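Long-range contacts in cobalamin biosynthesis protein CobN (Mycobacterium tuberculosis, PDB 7C6O), which serves as the large, catalytic subunit of cobaltochelatase, the enzyme that inserts cobalt into the corrin ring during cobalamin biosynthesis: residues A[737-742]-A[784-789]; A[713-718]-A[759-764]. All coordinates share one frame; numbering follows the deposited sequence.

Contacts 1 and 2 belong to one helical region, with centres about 13 Å apart and segments that alternate along the chain. Contact 1 sets the end of the short helix 736-739 on the start of helix 784-801; it is partly exposed, held by van der Waals packing with no hydrogen bond between the segments, and buries 159 Å². Contact 2 pairs helices 710-722 and 750-769, is mostly buried, covers 362 Å² and adds a salt bridge at its border. The two contacts share no segment but meet directly: Leu740 CD1 of contact 1 lies 3.7 Å from Ala760 N of contact 2, and Arg737 CG is 4.1 Å from Ala760 CB.

Contact 1 of 2, residues A[737-742]-A[784-789]; sequences RQALGL and ADAAAV
Ala739 presses its single methyl group against the first turn of helix 784-801, and this small side chain buries more surface here than any other residue. Its CB lies 3.6 Å from Asp785 CB and at the same separation from the backbone N of Ala786. The backbones can therefore come close: the CA atoms of Ala739 and Ala786 are 5.1 Å apart. Ala786 answers with a methyl group of its own, 4.3 Å from CB to Ala739 CB, and Val789, one turn further on, brings CG2 toward the same methyl.

Leu740 meets the methyl of Ala786 from a direction roughly at right angles to that of Ala739. With CG anti to its carbonyl carbon (chi1 -70°), the chain runs back beside its own backbone N, and the branch CD2 reaches Ala786 CB at 3.9 Å. Ala786 CB is thus touched by both Ala739 and Leu740. Asp785 takes part through CB; no hydrogen bond joins the two segments. The polar link lies just outside them, where Asn783 offers OD1 to Ala786 N and ND2, weakly, to Ala739 O.

After Leu740 the chain turns away at Gly741, whose phi of 128° is positive. Leu742 N bonds to Arg737 O at 2.8 Å and Gly741 N to Gln738 O at 3.0 Å, a pair that reaches back into the last turn. This is the Schellman motif that ends a helix, here with the final alanine of helix 736-739 packed closely on the N-terminal turn of helix 784-801.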
# COMPACT_ATOMS: atom_id res chain seq x y z
N ARG A 737 7.43 -9.60 -28.94
CA ARG A 737 8.68 -10.13 -29.49
C ARG A 737 8.79 -11.63 -29.28
O ARG A 737 9.48 -12.31 -30.04
CB ARG A 737 9.87 -9.39 -28.87
CG ARG A 737 9.76 -7.87 -29.01
CD ARG A 737 11.07 -7.16 -28.69
NE ARG A 737 11.62 -7.55 -27.40
CZ ARG A 737 12.59 -6.89 -26.77
NH1 ARG A 737 13.11 -5.79 -27.31
NH2 ARG A 737 13.04 -7.32 -25.60
N GLN A 738 8.12 -12.17 -28.25
CA GLN A 738 8.02 -13.61 -28.11
C GLN A 738 7.27 -14.22 -29.28
O GLN A 738 7.72 -15.20 -29.89
CB GLN A 738 7.32 -13.97 -26.79
CG GLN A 738 8.23 -13.99 -25.58
CD GLN A 738 7.48 -14.33 -24.31
OE1 GLN A 738 6.25 -14.22 -24.25
NE2 GLN A 738 8.21 -14.76 -23.28
N ALA A 739 6.10 -13.66 -29.62
CA ALA A 739 5.34 -14.12 -30.77
C ALA A 739 6.12 -13.94 -32.07
O ALA A 739 5.80 -14.61 -33.06
CB ALA A 739 4.01 -13.39 -30.85
N LEU A 740 7.12 -13.07 -32.08
CA LEU A 740 7.96 -12.87 -33.26
C LEU A 740 9.24 -13.69 -33.23
O LEU A 740 10.04 -13.58 -34.16
CB LEU A 740 8.30 -11.38 -33.41
CG LEU A 740 7.16 -10.45 -33.82
CD1 LEU A 740 7.66 -9.02 -33.95
CD2 LEU A 740 6.53 -10.92 -35.12
N GLY A 741 9.46 -14.49 -32.18
CA GLY A 741 10.60 -15.39 -32.18
C GLY A 741 11.50 -15.35 -30.97
O GLY A 741 12.22 -16.33 -30.70
N LEU A 742 11.50 -14.25 -30.22
CA LEU A 742 12.42 -14.12 -29.10
C LEU A 742 11.96 -14.95 -27.90
O LEU A 742 10.76 -15.17 -27.69
CB LEU A 742 12.55 -12.65 -28.67
CG LEU A 742 13.45 -11.74 -29.51
CD1 LEU A 742 13.58 -10.38 -28.83
CD2 LEU A 742 14.81 -12.37 -29.72
N ALA A 784 0.24 -15.81 -36.72
CA ALA A 784 -1.01 -15.90 -35.97
C ALA A 784 -0.83 -15.40 -34.54
O ALA A 784 -1.69 -14.69 -34.01
CB ALA A 784 -1.53 -17.34 -35.97
N ASP A 785 0.28 -15.77 -33.90
CA ASP A 785 0.53 -15.32 -32.53
C ASP A 785 0.71 -13.81 -32.48
O ASP A 785 0.15 -13.14 -31.61
CB ASP A 785 1.76 -16.04 -31.96
CG ASP A 785 1.48 -17.49 -31.63
OD1 ASP A 785 0.37 -17.78 -31.14
OD2 ASP A 785 2.38 -18.33 -31.85
N ALA A 786 1.49 -13.26 -33.41
CA ALA A 786 1.70 -11.81 -33.43
C ALA A 786 0.39 -11.08 -33.71
O ALA A 786 0.14 -10.01 -33.14
CB ALA A 786 2.75 -11.45 -34.48
N ALA A 787 -0.46 -11.63 -34.58
CA ALA A 787 -1.74 -11.00 -34.85
C ALA A 787 -2.64 -11.01 -33.62
O ALA A 787 -3.40 -10.06 -33.41
CB ALA A 787 -2.43 -11.69 -36.03
N ALA A 788 -2.56 -12.07 -32.81
CA ALA A 788 -3.36 -12.11 -31.58
C ALA A 788 -2.90 -11.04 -30.60
O ALA A 788 -3.71 -10.47 -29.87
CB ALA A 788 -3.28 -13.50 -30.95
N VAL A 789 -1.59 -10.77 -30.56
CA VAL A 789 -1.08 -9.72 -29.68
C VAL A 789 -1.53 -8.35 -30.17
O VAL A 789 -1.97 -7.50 -29.38
CB VAL A 789 0.45 -9.80 -29.57
CG1 VAL A 789 1.00 -8.64 -28.75
CG2 VAL A 789 0.87 -11.13 -28.97

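Contact 2 of 2, residues A[713-718]-A[759-764]; sequences ELDLVL and KARELV
Asp715 and Arg761 form a salt bridge in which one carboxylate oxygen does the bonding. Arg761 NH1 donates to Asp715 OD1 at 2.6 Å and nearly straight, the N-H...O angle being 170°. OD1 lies close to the guanidinium plane but is approached on its syn side, 33° out of the carboxylate plane. A second bond to OD1, from NH2, is weak at 3.3 Å. The bridge is consequently lopsided, and the two flat groups are inclined to each other.

Arg761 reaches Asp715 with an extended chain, CG anti to the backbone N, and leucines pack against its length. Leu714 CD2 sits over one face of the guanidinium, toward the rim, while Leu718 CD1 touches the aliphatic part at CG (3.7 Å) and comes 3.5 Å from NH1.

Inward of the charges the packing is apolar. Val764 fits among three side chains: Leu714 CD1 is 3.5 Å from its CG1, Val717 CG1 also meets CG1, and Leu718 CD2 approaches CG2. That same Leu718 methyl lies 4.0 Å from Ala760 CB. Trp772 touches both Val717 and Val764, extending this apolar layer.

The segment axes approach to 10.2 Å, with N-to-C directions 122° apart. The result is a steeply crossed helix-helix packing of 710-722 on 750-769, apolar inside and closed at one border by the salt bridge.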
# COMPACT_ATOMS: atom_id res chain seq x y z
N GLU A 713 2.74 7.33 -27.62
CA GLU A 713 1.80 6.22 -27.55
C GLU A 713 2.40 4.95 -28.14
O GLU A 713 2.20 3.86 -27.59
CB GLU A 713 0.50 6.59 -28.28
CG GLU A 713 -0.55 5.49 -28.28
CD GLU A 713 -1.79 5.87 -29.07
OE1 GLU A 713 -1.64 6.26 -30.25
OE2 GLU A 713 -2.90 5.78 -28.51
N LEU A 714 3.13 5.08 -29.25
CA LEU A 714 3.75 3.91 -29.87
C LEU A 714 4.77 3.27 -28.93
O LEU A 714 4.76 2.05 -28.73
CB LEU A 714 4.40 4.31 -31.19
CG LEU A 714 5.38 3.35 -31.86
CD1 LEU A 714 4.74 2.01 -32.14
CD2 LEU A 714 5.93 3.96 -33.14
N ASP A 715 5.66 4.08 -28.35
CA ASP A 715 6.68 3.55 -27.45
C ASP A 715 6.05 2.91 -26.21
O ASP A 715 6.50 1.85 -25.76
CB ASP A 715 7.65 4.65 -27.04
CG ASP A 715 8.70 4.93 -28.10
OD1 ASP A 715 9.30 3.97 -28.62
OD2 ASP A 715 8.92 6.12 -28.42
N LEU A 716 5.03 3.55 -25.64
CA LEU A 716 4.41 3.00 -24.44
C LEU A 716 3.69 1.69 -24.74
O LEU A 716 3.82 0.72 -23.98
CB LEU A 716 3.45 4.02 -23.84
CG LEU A 716 2.78 3.64 -22.52
CD1 LEU A 716 3.81 3.24 -21.49
CD2 LEU A 716 1.94 4.80 -22.01
N VAL A 717 2.95 1.63 -25.84
CA VAL A 717 2.28 0.38 -26.22
C VAL A 717 3.31 -0.72 -26.46
O VAL A 717 3.13 -1.86 -26.02
CB VAL A 717 1.38 0.61 -27.44
CG1 VAL A 717 0.91 -0.73 -28.00
CG2 VAL A 717 0.18 1.47 -27.07
N LEU A 718 4.40 -0.39 -27.16
CA LEU A 718 5.47 -1.36 -27.38
C LEU A 718 5.99 -1.91 -26.06
O LEU A 718 6.21 -3.12 -25.92
CB LEU A 718 6.61 -0.73 -28.17
CG LEU A 718 6.62 -0.88 -29.69
CD1 LEU A 718 7.77 -0.09 -30.28
CD2 LEU A 718 6.73 -2.35 -30.07
N LYS A 759 11.14 -5.17 -35.94
CA LYS A 759 9.94 -5.77 -36.51
C LYS A 759 8.72 -5.46 -35.65
O LYS A 759 7.65 -5.13 -36.18
CB LYS A 759 10.12 -7.28 -36.64
CG LYS A 759 11.16 -7.70 -37.67
CD LYS A 759 11.33 -9.21 -37.69
CE LYS A 759 12.29 -9.65 -38.79
NZ LYS A 759 13.62 -8.99 -38.66
N ALA A 760 8.86 -5.57 -34.33
CA ALA A 760 7.74 -5.26 -33.44
C ALA A 760 7.33 -3.80 -33.56
O ALA A 760 6.13 -3.49 -33.62
CB ALA A 760 8.12 -5.59 -31.99
N ARG A 761 8.30 -2.89 -33.60
CA ARG A 761 7.98 -1.47 -33.76
C ARG A 761 7.28 -1.22 -35.08
O ARG A 761 6.36 -0.39 -35.16
CB ARG A 761 9.25 -0.63 -33.66
CG ARG A 761 8.99 0.87 -33.65
CD ARG A 761 10.26 1.66 -33.44
NE ARG A 761 9.96 3.07 -33.18
CZ ARG A 761 9.69 3.56 -31.98
NH1 ARG A 761 9.68 2.76 -30.92
NH2 ARG A 761 9.42 4.85 -31.84
N GLU A 762 7.69 -1.93 -36.14
CA GLU A 762 7.06 -1.75 -37.44
C GLU A 762 5.59 -2.17 -37.40
O GLU A 762 4.72 -1.47 -37.94
CB GLU A 762 7.82 -2.55 -38.50
CG GLU A 762 7.52 -2.15 -39.93
CD GLU A 762 8.36 -2.93 -40.93
OE1 GLU A 762 8.55 -4.15 -40.73
OE2 GLU A 762 8.84 -2.31 -41.90
N LEU A 763 5.29 -3.30 -36.76
CA LEU A 763 3.92 -3.79 -36.69
C LEU A 763 3.03 -2.84 -35.89
O LEU A 763 1.92 -2.51 -36.32
CB LEU A 763 3.89 -5.19 -36.08
CG LEU A 763 4.34 -6.35 -36.96
CD1 LEU A 763 4.43 -7.63 -36.14
CD2 LEU A 763 3.39 -6.53 -38.13
N VAL A 764 3.49 -2.41 -34.71
CA VAL A 764 2.67 -1.55 -33.87
C VAL A 764 2.47 -0.19 -34.52
O VAL A 764 1.39 0.41 -34.44
CB VAL A 764 3.29 -1.42 -32.46
CG1 VAL A 764 2.41 -0.57 -31.56
CG2 VAL A 764 3.49 -2.80 -31.85